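Local coordinates for protein PfVFT1 (Plasmodium falciparum, PDB 5JKQ) that is of uncertain function but has the two-lobed Venus flytrap architecture of solute-binding proteins and probably binds a small ligand between its lobes, at residues L16-Y20 with S277-K281; K76-A82 with I125-Y131; W103-M107 with M146-Y150. The protein carries 3 engineered substitutions. All coordinates share one frame. Numbering follows the deposited sequence.

Contact 1. Residues L16-Y20 with S277-K281; sequences LIDIY and SAYFK
This is a buried helix-on-strand packing contact that joins the two ends of the chain: one turn of helix 14-29, the first of the fold, lies against the end of strand 265-281, the last. Build 16-20 as regular helix, with Y20 N hydrogen-bonded to L16 O at 3.1 Å, and 279-281 as extended chain. The local axes run nearly antiparallel, at 153°, and come within 10.6 Å; the closest CA atoms are those of I17 and F280, 7.8 Å apart.

F280 is the centre of the contact. With chi1 near -49° (m) its ring reaches toward the helix and meets three residues there. I17 CG1 sits over one ring face, 3.5 Å from the F280 centroid and only 8° off the normal, a CH-pi contact. L16 CD2 lies at the ring edge, 3.8 Å from F280 CD2. Y20 takes chi1 t (160°) and offers its own face to the edge of F280 in a T-shaped pair, with centroids 5.6 Å apart and planes at 69°.

A278, two residues back, with its CA-to-CB bond also toward the helix, brings CB to 3.8 Å from Y20 OH. A water ties the polar end of this otherwise greasy contact together: it donates to Y20 OH at 3.0 Å and accepts from A278 N at 2.9 Å. Y20 OH is also hydrogen-bonded to N149 OD1.

Beyond the pair, L16 and Y20 touch W111 and I110 of helix 102-118, M146 of strand 146-147 packs on both Y20 and F280, and strand 168-170 hydrogen-bonds to strand 265-281, its T169 touching I17 and F280.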
ATOM      1  N   LEU A  16      17.833  -7.924   0.150  1.00 12.79           N
ATOM      2  CA  LEU A  16      17.196  -6.756   0.749  1.00 15.30           C
ATOM      3  C   LEU A  16      15.694  -6.993   0.905  1.00 14.71           C
ATOM      4  O   LEU A  16      15.108  -6.651   1.930  1.00 16.98           O
ATOM      5  CB  LEU A  16      17.459  -5.508  -0.099  1.00 16.42           C
ATOM      6  CG  LEU A  16      16.624  -4.256   0.194  1.00 20.74           C
ATOM      7  CD1 LEU A  16      16.840  -3.767   1.623  1.00 18.52           C
ATOM      8  CD2 LEU A  16      16.950  -3.155  -0.809  1.00 17.04           C
ATOM      9  N   ILE A  17      15.081  -7.587  -0.114  1.00 15.09           N
ATOM     10  CA  ILE A  17      13.651  -7.880  -0.085  1.00 15.56           C
ATOM     11  C   ILE A  17      13.339  -8.958   0.950  1.00 15.79           C
ATOM     12  O   ILE A  17      12.324  -8.886   1.642  1.00 20.95           O
ATOM     13  CB  ILE A  17      13.148  -8.332  -1.478  1.00 17.13           C
ATOM     14  CG1 ILE A  17      13.228  -7.169  -2.464  1.00 14.23           C
ATOM     15  CG2 ILE A  17      11.701  -8.831  -1.420  1.00 17.73           C
ATOM     16  CD1 ILE A  17      13.240  -7.595  -3.909  1.00 19.10           C
ATOM     17  N   ASP A  18      14.214  -9.952   1.054  1.00 12.54           N
ATOM     18  CA  ASP A  18      13.981 -11.077   1.952  1.00 15.97           C
ATOM     19  C   ASP A  18      14.094 -10.673   3.420  1.00 14.21           C
ATOM     20  O   ASP A  18      13.237 -11.025   4.230  1.00 19.12           O
ATOM     21  CB  ASP A  18      14.960 -12.213   1.650  1.00 16.77           C
ATOM     22  CG  ASP A  18      14.755 -12.805   0.268  1.00 17.49           C
ATOM     23  OD1 ASP A  18      13.620 -12.736  -0.252  1.00 19.72           O
ATOM     24  OD2 ASP A  18      15.729 -13.345  -0.298  1.00 22.42           O
ATOM     25  N   ILE A  19      15.149  -9.943   3.768  1.00 13.63           N
ATOM     26  CA  ILE A  19      15.322  -9.505   5.146  1.00 17.96           C
ATOM     27  C   ILE A  19      14.229  -8.500   5.498  1.00 15.21           C
ATOM     28  O   ILE A  19      13.792  -8.413   6.644  1.00 18.15           O
ATOM     29  CB  ILE A  19      16.721  -8.892   5.381  1.00 13.98           C
ATOM     30  CG1 ILE A  19      17.028  -8.841   6.879  1.00 15.60           C
ATOM     31  CG2 ILE A  19      16.842  -7.506   4.734  1.00 18.46           C
ATOM     32  CD1 ILE A  19      18.507  -8.752   7.193  1.00 18.47           C
ATOM     33  N   TYR A  20      13.778  -7.758   4.492  1.00 13.77           N
ATOM     34  CA  TYR A  20      12.655  -6.843   4.641  1.00 13.96           C
ATOM     35  C   TYR A  20      11.383  -7.618   4.983  1.00 17.15           C
ATOM     36  O   TYR A  20      10.672  -7.272   5.926  1.00 16.91           O
ATOM     37  CB  TYR A  20      12.482  -6.025   3.360  1.00 17.88           C
ATOM     38  CG  TYR A  20      11.123  -5.396   3.155  1.00 19.73           C
ATOM     39  CD1 TYR A  20      10.819  -4.150   3.689  1.00 20.77           C
ATOM     40  CD2 TYR A  20      10.155  -6.035   2.393  1.00 16.93           C
ATOM     41  CE1 TYR A  20       9.580  -3.571   3.487  1.00 19.55           C
ATOM     42  CE2 TYR A  20       8.917  -5.466   2.185  1.00 19.41           C
ATOM     43  CZ  TYR A  20       8.633  -4.236   2.730  1.00 19.13           C
ATOM     44  OH  TYR A  20       7.395  -3.681   2.514  1.00 18.92           O
ATOM     45  N   SER A 277       2.657  -1.801  -0.879  1.00 18.51           N
ATOM     46  CA  SER A 277       3.943  -2.490  -0.922  1.00 22.06           C
ATOM     47  C   SER A 277       5.099  -1.554  -1.268  1.00 20.49           C
ATOM     48  O   SER A 277       4.896  -0.461  -1.800  1.00 19.01           O
ATOM     49  CB  SER A 277       3.885  -3.638  -1.935  1.00 25.74           C
ATOM     50  OG  SER A 277       3.459  -3.175  -3.202  1.00 34.66           O
ATOM     51  N   ALA A 278       6.312  -1.996  -0.947  1.00 20.89           N
ATOM     52  CA  ALA A 278       7.521  -1.280  -1.328  1.00 24.05           C
ATOM     53  C   ALA A 278       8.022  -1.816  -2.663  1.00 18.06           C
ATOM     54  O   ALA A 278       7.751  -2.966  -3.015  1.00 22.84           O
ATOM     55  CB  ALA A 278       8.589  -1.422  -0.256  1.00 18.28           C
ATOM     56  N   TYR A 279       8.747  -0.981  -3.403  1.00 19.15           N
ATOM     57  CA  TYR A 279       9.277  -1.370  -4.707  1.00 22.73           C
ATOM     58  C   TYR A 279      10.802  -1.296  -4.729  1.00 22.68           C
ATOM     59  O   TYR A 279      11.408  -0.446  -4.074  1.00 26.37           O
ATOM     60  CB  TYR A 279       8.673  -0.492  -5.807  1.00 26.85           C
ATOM     61  CG  TYR A 279       7.222  -0.824  -6.094  1.00 27.24           C
ATOM     62  CD1 TYR A 279       6.195  -0.245  -5.357  1.00 26.17           C
ATOM     63  CD2 TYR A 279       6.881  -1.730  -7.088  1.00 25.54           C
ATOM     64  CE1 TYR A 279       4.869  -0.553  -5.612  1.00 30.25           C
ATOM     65  CE2 TYR A 279       5.560  -2.044  -7.350  1.00 27.57           C
ATOM     66  CZ  TYR A 279       4.558  -1.453  -6.611  1.00 29.67           C
ATOM     67  OH  TYR A 279       3.245  -1.770  -6.874  1.00 27.26           O
ATOM     68  N   PHE A 280      11.405  -2.207  -5.487  1.00 25.82           N
ATOM     69  CA  PHE A 280      12.856  -2.352  -5.545  1.00 26.75           C
ATOM     70  C   PHE A 280      13.325  -2.459  -6.993  1.00 24.22           C
ATOM     71  O   PHE A 280      12.520  -2.671  -7.898  1.00 24.99           O
ATOM     72  CB  PHE A 280      13.303  -3.593  -4.766  1.00 16.88           C
ATOM     73  CG  PHE A 280      12.707  -3.703  -3.389  1.00 16.92           C
ATOM     74  CD1 PHE A 280      11.396  -4.116  -3.213  1.00 18.92           C
ATOM     75  CD2 PHE A 280      13.467  -3.413  -2.268  1.00 21.26           C
ATOM     76  CE1 PHE A 280      10.851  -4.221  -1.947  1.00 17.65           C
ATOM     77  CE2 PHE A 280      12.928  -3.522  -1.000  1.00 14.02           C
ATOM     78  CZ  PHE A 280      11.619  -3.925  -0.840  1.00 16.63           C
ATOM     79  N   LYS A 281      14.631  -2.314  -7.200  1.00 31.09           N
ATOM     80  CA  LYS A 281      15.236  -2.514  -8.514  1.00 22.83           C
ATOM     81  C   LYS A 281      15.777  -3.938  -8.611  1.00 23.66           C
ATOM     82  O   LYS A 281      16.747  -4.284  -7.939  1.00 25.94           O
ATOM     83  CB  LYS A 281      16.352  -1.499  -8.754  1.00 24.92           C
ATOM     84  CG  LYS A 281      16.803  -1.408 -10.201  1.00 30.23           C
ATOM     85  CD  LYS A 281      17.946  -0.421 -10.359  1.00 29.14           C
ATOM     86  CE  LYS A 281      18.200  -0.092 -11.822  1.00 34.83           C
ATOM     87  NZ  LYS A 281      18.486  -1.296 -12.642  1.00 34.36           N
TER
HETATM   88  O   HOH W   1       6.157  -4.725   0.022  1.00 17.99           O

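Contact 2. Residues K76-A82 with I125-Y131; sequences KEVKIGA and INIAYNY. Engineered in segment 125-131: A128 (natural residue Thr).
Two adjacent parallel strands, 77-83 and 126-132, form the beta arms of a right-handed beta-alpha-beta crossover whose connection is helix 102-118. K76, at positive phi (50°), is the C' residue of a Schellman motif that ends helix 68-75 just before the strand begins at E77. The register pairs E77 with N126 and runs unbroken to A82 with Y131; the local axes cross at -31°, 4.7 Å apart at closest approach.

The backbone ladder goes N126 N to K76 O (2.8 Å), V78 N to N126 O (3.0 Å), A128 N to V78 O (2.9 Å), I80 N to A128 O (2.9 Å), N130 N to I80 O (2.8 Å) and A82 N to N130 O (3.2 Å).

V78, I80, I127 and Y129 point to the helix-covered face, against W111 and M107. There I80 CB lies over the Y129 ring, 4.3 Å from its centroid, and I80 CD1 is 4.0 Å from I127 CG2. E77, K79, N126 and the engineered A128 share the other face, where N126 ND2 gives E77 OE1 a weak hydrogen bond of 3.4 Å.

With strand 146-147 on the far side of 77-83, the order across the sheet is 126-132, 77-83, 146-147, that is 2-1-3 in chain order, as in the alpha/beta lobes of solute-binding proteins.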
ATOM      1  N   LYS A  76      25.863   1.730   6.982  1.00 18.43           N
ATOM      2  CA  LYS A  76      24.864   1.795   8.048  1.00 16.03           C
ATOM      3  C   LYS A  76      23.777   2.809   7.691  1.00 14.51           C
ATOM      4  O   LYS A  76      23.345   3.600   8.532  1.00 13.80           O
ATOM      5  CB  LYS A  76      25.510   2.155   9.393  1.00 13.40           C
ATOM      6  CG  LYS A  76      26.250   1.009  10.072  1.00 16.16           C
ATOM      7  CD  LYS A  76      26.646   1.391  11.498  1.00 17.86           C
ATOM      8  CE  LYS A  76      27.166   0.199  12.294  1.00 16.39           C
ATOM      9  NZ  LYS A  76      28.498  -0.280  11.827  1.00 20.94           N
ATOM     10  N   GLU A  77      23.347   2.787   6.433  1.00 18.79           N
ATOM     11  CA  GLU A  77      22.302   3.694   5.972  1.00 13.67           C
ATOM     12  C   GLU A  77      21.528   3.134   4.783  1.00 17.40           C
ATOM     13  O   GLU A  77      22.106   2.525   3.882  1.00 16.14           O
ATOM     14  CB  GLU A  77      22.901   5.051   5.598  1.00 17.28           C
ATOM     15  CG  GLU A  77      21.872   6.051   5.077  1.00 26.32           C
ATOM     16  CD  GLU A  77      22.451   7.435   4.860  1.00 22.16           C
ATOM     17  OE1 GLU A  77      22.692   8.146   5.859  1.00 26.25           O
ATOM     18  OE2 GLU A  77      22.659   7.815   3.689  1.00 24.68           O
ATOM     19  N   VAL A  78      20.215   3.352   4.798  1.00 23.49           N
ATOM     20  CA  VAL A  78      19.352   3.007   3.675  1.00 18.62           C
ATOM     21  C   VAL A  78      18.641   4.266   3.183  1.00 19.02           C
ATOM     22  O   VAL A  78      18.207   5.097   3.982  1.00 21.69           O
ATOM     23  CB  VAL A  78      18.314   1.926   4.059  1.00 21.99           C
ATOM     24  CG1 VAL A  78      17.469   2.375   5.249  1.00 22.21           C
ATOM     25  CG2 VAL A  78      17.434   1.571   2.860  1.00 20.63           C
ATOM     26  N   LYS A  79      18.542   4.403   1.863  1.00 24.48           N
ATOM     27  CA  LYS A  79      17.867   5.539   1.246  1.00 20.92           C
ATOM     28  C   LYS A  79      16.477   5.138   0.760  1.00 24.27           C
ATOM     29  O   LYS A  79      16.344   4.269  -0.103  1.00 16.84           O
ATOM     30  CB  LYS A  79      18.687   6.085   0.078  1.00 23.19           C
ATOM     31  CG  LYS A  79      20.124   6.439   0.424  1.00 27.77           C
ATOM     32  CD  LYS A  79      20.854   6.962  -0.802  1.00 32.02           C
ATOM     33  CE  LYS A  79      22.362   6.899  -0.640  1.00 35.55           C
ATOM     34  NZ  LYS A  79      23.040   6.679  -1.950  1.00 33.78           N
ATOM     35  N   ILE A  80      15.450   5.775   1.320  1.00 24.60           N
ATOM     36  CA  ILE A  80      14.065   5.488   0.959  1.00 21.33           C
ATOM     37  C   ILE A  80      13.488   6.650   0.159  1.00 24.26           C
ATOM     38  O   ILE A  80      13.763   7.816   0.448  1.00 24.20           O
ATOM     39  CB  ILE A  80      13.188   5.220   2.212  1.00 21.27           C
ATOM     40  CG1 ILE A  80      13.513   3.851   2.814  1.00 27.80           C
ATOM     41  CG2 ILE A  80      11.699   5.230   1.870  1.00 20.28           C
ATOM     42  CD1 ILE A  80      14.785   3.797   3.604  1.00 27.46           C
ATOM     43  N   GLY A  81      12.688   6.316  -0.848  1.00 24.70           N
ATOM     44  CA  GLY A  81      12.053   7.308  -1.694  1.00 24.31           C
ATOM     45  C   GLY A  81      10.572   7.446  -1.402  1.00 25.71           C
ATOM     46  O   GLY A  81       9.873   6.454  -1.195  1.00 23.48           O
ATOM     47  N   ALA A  82      10.096   8.687  -1.385  1.00 25.12           N
ATOM     48  CA  ALA A  82       8.677   8.969  -1.204  1.00 24.93           C
ATOM     49  C   ALA A  82       8.283  10.195  -2.020  1.00 26.85           C
ATOM     50  O   ALA A  82       9.134  11.004  -2.382  1.00 19.79           O
ATOM     51  CB  ALA A  82       8.363   9.179   0.266  1.00 24.16           C
ATOM     52  N   ILE A 125      21.299   1.139  11.778  1.00 18.21           N
ATOM     53  CA  ILE A 125      21.147   1.607  10.407  1.00 18.15           C
ATOM     54  C   ILE A 125      20.285   2.863  10.374  1.00 23.40           C
ATOM     55  O   ILE A 125      19.168   2.881  10.893  1.00 15.32           O
ATOM     56  CB  ILE A 125      20.528   0.520   9.507  1.00 12.67           C
ATOM     57  CG1 ILE A 125      21.407  -0.734   9.529  1.00 12.24           C
ATOM     58  CG2 ILE A 125      20.388   1.018   8.073  1.00 12.68           C
ATOM     59  CD1 ILE A 125      20.751  -1.958   8.937  1.00 16.22           C
ATOM     60  N   ASN A 126      20.821   3.917   9.767  1.00 22.36           N
ATOM     61  CA  ASN A 126      20.107   5.179   9.648  1.00 19.79           C
ATOM     62  C   ASN A 126      19.150   5.154   8.460  1.00 23.58           C
ATOM     63  O   ASN A 126      19.475   4.608   7.406  1.00 26.37           O
ATOM     64  CB  ASN A 126      21.098   6.338   9.509  1.00 21.92           C
ATOM     65  CG  ASN A 126      20.412   7.690   9.454  1.00 34.53           C
ATOM     66  OD1 ASN A 126      19.998   8.233  10.480  1.00 37.86           O
ATOM     67  ND2 ASN A 126      20.295   8.246   8.253  1.00 33.81           N
ATOM     68  N   ILE A 127      17.966   5.728   8.647  1.00 23.78           N
ATOM     69  CA  ILE A 127      16.992   5.873   7.569  1.00 22.22           C
ATOM     70  C   ILE A 127      17.100   7.275   6.974  1.00 31.12           C
ATOM     71  O   ILE A 127      16.868   8.270   7.662  1.00 24.38           O
ATOM     72  CB  ILE A 127      15.548   5.621   8.065  1.00 23.54           C
ATOM     73  CG1 ILE A 127      15.382   4.172   8.519  1.00 20.63           C
ATOM     74  CG2 ILE A 127      14.530   5.916   6.976  1.00 25.06           C
ATOM     75  CD1 ILE A 127      15.563   3.970  10.007  1.00 32.44           C
ATOM     76  N   ALA A 128      17.462   7.340   5.695  1.00 23.03           N
ATOM     77  CA  ALA A 128      17.560   8.606   4.976  1.00 21.64           C
ATOM     78  C   ALA A 128      16.444   8.720   3.944  1.00 25.25           C
ATOM     79  O   ALA A 128      16.459   8.034   2.924  1.00 29.06           O
ATOM     80  CB  ALA A 128      18.917   8.729   4.304  1.00 22.18           C
ATOM     81  N   TYR A 129      15.477   9.592   4.212  1.00 27.49           N
ATOM     82  CA  TYR A 129      14.378   9.822   3.281  1.00 23.49           C
ATOM     83  C   TYR A 129      14.749  10.853   2.219  1.00 22.65           C
ATOM     84  O   TYR A 129      15.218  11.944   2.539  1.00 24.25           O
ATOM     85  CB  TYR A 129      13.129  10.285   4.033  1.00 29.57           C
ATOM     86  CG  TYR A 129      12.163   9.171   4.366  1.00 24.64           C
ATOM     87  CD1 TYR A 129      11.279   8.688   3.411  1.00 23.58           C
ATOM     88  CD2 TYR A 129      12.132   8.607   5.634  1.00 15.77           C
ATOM     89  CE1 TYR A 129      10.391   7.675   3.705  1.00 18.21           C
ATOM     90  CE2 TYR A 129      11.249   7.590   5.938  1.00 19.39           C
ATOM     91  CZ  TYR A 129      10.380   7.128   4.970  1.00 21.11           C
ATOM     92  OH  TYR A 129       9.496   6.117   5.264  1.00 23.60           O
ATOM     93  N   ASN A 130      14.546  10.489   0.955  1.00 27.23           N
ATOM     94  CA  ASN A 130      14.671  11.424  -0.161  1.00 24.35           C
ATOM     95  C   ASN A 130      13.334  11.548  -0.881  1.00 27.31           C
ATOM     96  O   ASN A 130      12.649  10.549  -1.102  1.00 26.67           O
ATOM     97  CB  ASN A 130      15.758  10.971  -1.139  1.00 29.77           C
ATOM     98  CG  ASN A 130      17.147  11.012  -0.529  1.00 32.25           C
ATOM     99  OD1 ASN A 130      17.310  10.897   0.685  1.00 43.41           O
ATOM    100  ND2 ASN A 130      18.156  11.178  -1.372  1.00 42.27           N
ATOM    101  N   TYR A 131      12.965  12.772  -1.241  1.00 31.06           N
ATOM    102  CA  TYR A 131      11.666  13.026  -1.855  1.00 29.31           C
ATOM    103  C   TYR A 131      11.791  13.327  -3.350  1.00 31.20           C
ATOM    104  O   TYR A 131      12.697  14.043  -3.776  1.00 39.74           O
ATOM    105  CB  TYR A 131      10.963  14.182  -1.141  1.00 28.09           C
ATOM    106  CG  TYR A 131      10.733  13.954   0.336  1.00 29.96           C
ATOM    107  CD1 TYR A 131      10.583  12.670   0.847  1.00 30.31           C
ATOM    108  CD2 TYR A 131      10.654  15.022   1.219  1.00 29.30           C
ATOM    109  CE1 TYR A 131      10.368  12.459   2.196  1.00 29.18           C
ATOM    110  CE2 TYR A 131      10.441  14.820   2.567  1.00 32.27           C
ATOM    111  CZ  TYR A 131      10.298  13.537   3.050  1.00 26.79           C
ATOM    112  OH  TYR A 131      10.085  13.337   4.393  1.00 24.91           O
TER

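Contact 3. Residues W103-M107 with M146-Y150; sequences WPDVM and MTDNY
Aromatic packing comes first. W103, in the first turn of helix 102-118 (chi1 m, -78°), turns its indole toward the loop that follows strand 146-147. Y150 CB rests on its face, 3.5 Å from the centroid of the five-membered ring and 9° off the normal. Y150, with chi1 p (65°), also directs its ring edge at that indole face, with centroids 5.8 Å apart and planes at 68°. The closest CA atoms across the segments are W103 CA and Y150 CA, 6.4 Å apart.

One turn on, with M107 N hydrogen-bonded to W103 O at 3.2 Å, selenomethionine M107 folds its chain (chi2 and chi3 both p) to push its methyl into the bend. M107 CE lies 3.7 Å from M146 CE, 3.4 Å from T147 O and 3.1 Å from N149 ND2.

The polar link is a water between the segments. It donates to W103 O at a short 2.4 Å and to D148 OD1 at 2.7 Å, and accepts from N149 ND2 at 2.9 Å. D148 OD1 also takes Y150 N (3.1 Å), closing an Asx turn, while D148 OD2 is held by Y129 and Y94, and N149 OD1 by Y20.

A helix N-terminal turn beside the loop at a strand's C-terminal end is the usual layout of an alpha/beta lobe; in bi-lobed binding proteins such loops commonly border the cleft between the lobes.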
ATOM      1  N   TRP A 103       2.912   5.709   8.364  1.00 20.47           N
ATOM      2  CA  TRP A 103       3.727   5.075   7.331  1.00 17.77           C
ATOM      3  C   TRP A 103       5.226   5.267   7.563  1.00 18.35           C
ATOM      4  O   TRP A 103       5.997   4.321   7.395  1.00 17.59           O
ATOM      5  CB  TRP A 103       3.326   5.596   5.950  1.00 16.01           C
ATOM      6  CG  TRP A 103       2.071   4.959   5.453  1.00 19.08           C
ATOM      7  CD1 TRP A 103       0.873   5.569   5.236  1.00 18.20           C
ATOM      8  CD2 TRP A 103       1.882   3.575   5.135  1.00 16.51           C
ATOM      9  NE1 TRP A 103      -0.051   4.653   4.794  1.00 14.41           N
ATOM     10  CE2 TRP A 103       0.544   3.421   4.722  1.00 17.45           C
ATOM     11  CE3 TRP A 103       2.715   2.452   5.153  1.00 17.37           C
ATOM     12  CZ2 TRP A 103       0.019   2.190   4.331  1.00 14.36           C
ATOM     13  CZ3 TRP A 103       2.191   1.229   4.764  1.00 18.04           C
ATOM     14  CH2 TRP A 103       0.857   1.110   4.359  1.00 15.33           C
ATOM     15  N   PRO A 104       5.650   6.483   7.945  1.00 16.90           N
ATOM     16  CA  PRO A 104       7.048   6.632   8.365  1.00 19.69           C
ATOM     17  C   PRO A 104       7.397   5.736   9.551  1.00 18.84           C
ATOM     18  O   PRO A 104       8.462   5.114   9.551  1.00 19.80           O
ATOM     19  CB  PRO A 104       7.143   8.112   8.749  1.00 12.91           C
ATOM     20  CG  PRO A 104       6.113   8.771   7.927  1.00 16.63           C
ATOM     21  CD  PRO A 104       4.978   7.789   7.823  1.00 19.93           C
ATOM     22  N   ASP A 105       6.512   5.669  10.543  1.00 19.31           N
ATOM     23  CA  ASP A 105       6.746   4.835  11.719  1.00 16.41           C
ATOM     24  C   ASP A 105       6.847   3.359  11.351  1.00 13.82           C
ATOM     25  O   ASP A 105       7.595   2.614  11.982  1.00 19.87           O
ATOM     26  CB  ASP A 105       5.632   5.023  12.756  1.00 20.26           C
ATOM     27  CG  ASP A 105       5.858   6.222  13.661  1.00 17.48           C
ATOM     28  OD1 ASP A 105       6.990   6.750  13.703  1.00 16.73           O
ATOM     29  OD2 ASP A 105       4.896   6.626  14.345  1.00 21.44           O
ATOM     30  N   VAL A 106       6.088   2.939  10.343  1.00 13.22           N
ATOM     31  CA  VAL A 106       6.163   1.566   9.847  1.00 14.27           C
ATOM     32  C   VAL A 106       7.559   1.277   9.303  1.00 18.93           C
ATOM     33  O   VAL A 106       8.148   0.238   9.604  1.00 16.96           O
ATOM     34  CB  VAL A 106       5.108   1.299   8.740  1.00 17.64           C
ATOM     35  CG1 VAL A 106       5.387  -0.016   7.997  1.00 21.24           C
ATOM     36  CG2 VAL A 106       3.708   1.285   9.335  1.00 13.99           C
HETATM   37  N   MSE A 107       8.086   2.198   8.503  1.00 10.01           N
HETATM   38  CA  MSE A 107       9.391   1.997   7.885  1.00 18.47           C
HETATM   39  C   MSE A 107      10.491   2.011   8.941  1.00 16.52           C
HETATM   40  O   MSE A 107      11.492   1.306   8.810  1.00 18.12           O
HETATM   41  CB  MSE A 107       9.663   3.065   6.823  1.00 14.66           C
HETATM   42  CG  MSE A 107      10.953   2.838   6.045  1.00 22.69           C
HETATM   43 SE   MSE A 107      10.937   1.183   5.007  1.00 28.75          SE
HETATM   44  CE  MSE A 107      10.079   1.873   3.400  1.00 20.43           C
HETATM   45  N   MSE A 146      14.999   1.938  -1.956  1.00 21.07           N
HETATM   46  CA  MSE A 146      13.614   1.565  -1.689  1.00 23.18           C
HETATM   47  C   MSE A 146      12.629   2.696  -1.891  1.00 20.58           C
HETATM   48  O   MSE A 146      12.967   3.864  -1.704  1.00 26.92           O
HETATM   49  CB  MSE A 146      13.460   1.103  -0.247  1.00 25.88           C
HETATM   50  CG  MSE A 146      13.787  -0.322   0.026  1.00 27.07           C
HETATM   51 SE   MSE A 146      13.451  -0.631   1.913  1.00 27.55          SE
HETATM   52  CE  MSE A 146      11.566  -1.102   1.799  1.00 15.39           C
ATOM     53  N   THR A 147      11.395   2.334  -2.217  1.00 21.44           N
ATOM     54  CA  THR A 147      10.275   3.251  -2.083  1.00 17.75           C
ATOM     55  C   THR A 147       9.703   3.086  -0.681  1.00 18.16           C
ATOM     56  O   THR A 147       9.991   2.100   0.001  1.00 18.04           O
ATOM     57  CB  THR A 147       9.169   2.986  -3.121  1.00 19.30           C
ATOM     58  OG1 THR A 147       8.529   1.736  -2.831  1.00 21.78           O
ATOM     59  CG2 THR A 147       9.743   2.958  -4.531  1.00 22.42           C
ATOM     60  N   ASP A 148       8.900   4.050  -0.249  1.00 18.11           N
ATOM     61  CA  ASP A 148       8.158   3.917   0.996  1.00 18.81           C
ATOM     62  C   ASP A 148       7.170   2.758   0.854  1.00 19.30           C
ATOM     63  O   ASP A 148       6.909   2.296  -0.256  1.00 16.15           O
ATOM     64  CB  ASP A 148       7.430   5.222   1.330  1.00 20.51           C
ATOM     65  CG  ASP A 148       6.957   5.276   2.768  1.00 25.60           C
ATOM     66  OD1 ASP A 148       6.016   4.532   3.115  1.00 22.48           O
ATOM     67  OD2 ASP A 148       7.520   6.074   3.550  1.00 15.46           O
ATOM     68  N   ASN A 149       6.625   2.286   1.971  1.00 18.39           N
ATOM     69  CA  ASN A 149       5.709   1.147   1.941  1.00 13.03           C
ATOM     70  C   ASN A 149       4.282   1.511   1.532  1.00 13.66           C
ATOM     71  O   ASN A 149       3.490   0.625   1.215  1.00 13.82           O
ATOM     72  CB  ASN A 149       5.663   0.462   3.311  1.00 16.86           C
ATOM     73  CG  ASN A 149       7.019  -0.046   3.759  1.00 19.23           C
ATOM     74  OD1 ASN A 149       7.554  -1.000   3.196  1.00 19.53           O
ATOM     75  ND2 ASN A 149       7.573   0.580   4.793  1.00 18.41           N
ATOM     76  N   TYR A 150       3.945   2.799   1.538  1.00 16.69           N
ATOM     77  CA  TYR A 150       2.551   3.204   1.359  1.00 18.21           C
ATOM     78  C   TYR A 150       2.078   3.068  -0.083  1.00 16.77           C
ATOM     79  O   TYR A 150       0.875   3.066  -0.341  1.00 14.41           O
ATOM     80  CB  TYR A 150       2.328   4.646   1.849  1.00 21.87           C
ATOM     81  CG  TYR A 150       3.050   5.746   1.091  1.00 20.96           C
ATOM     82  CD1 TYR A 150       2.718   6.058  -0.223  1.00 24.01           C
ATOM     83  CD2 TYR A 150       4.030   6.509   1.713  1.00 19.94           C
ATOM     84  CE1 TYR A 150       3.366   7.071  -0.904  1.00 19.59           C
ATOM     85  CE2 TYR A 150       4.680   7.525   1.041  1.00 23.89           C
ATOM     86  CZ  TYR A 150       4.344   7.803  -0.265  1.00 26.32           C
ATOM     87  OH  TYR A 150       4.988   8.814  -0.938  1.00 30.37           O
TER
HETATM   88  O   HOH W   2       6.058   3.045   5.325  1.00 14.09           O

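All three contacts belong to one lobe. Contact 3 is wholly buried, contact 1 nearly so, with I17 partly exposed, and contact 2 is mostly buried on its helix side and more open on the other. Contact 2 is led by a backbone hydrogen-bond ladder, with apolar packing on the helix side; contact 1 is apolar and aromatic with a water at one end, and contact 3 combines ring packing with a water-centred polar cluster. Contacts 2 and 3 share a sheet, since G81 N meets M146 O at 2.6 Å, and Y129 OH reaches D148 OD2 at 2.6 Å. Contact 3 in turn touches contact 1 through Y20 OH and N149 OD1 (2.8 Å), so strand 146-147 and its loop lie between the other two.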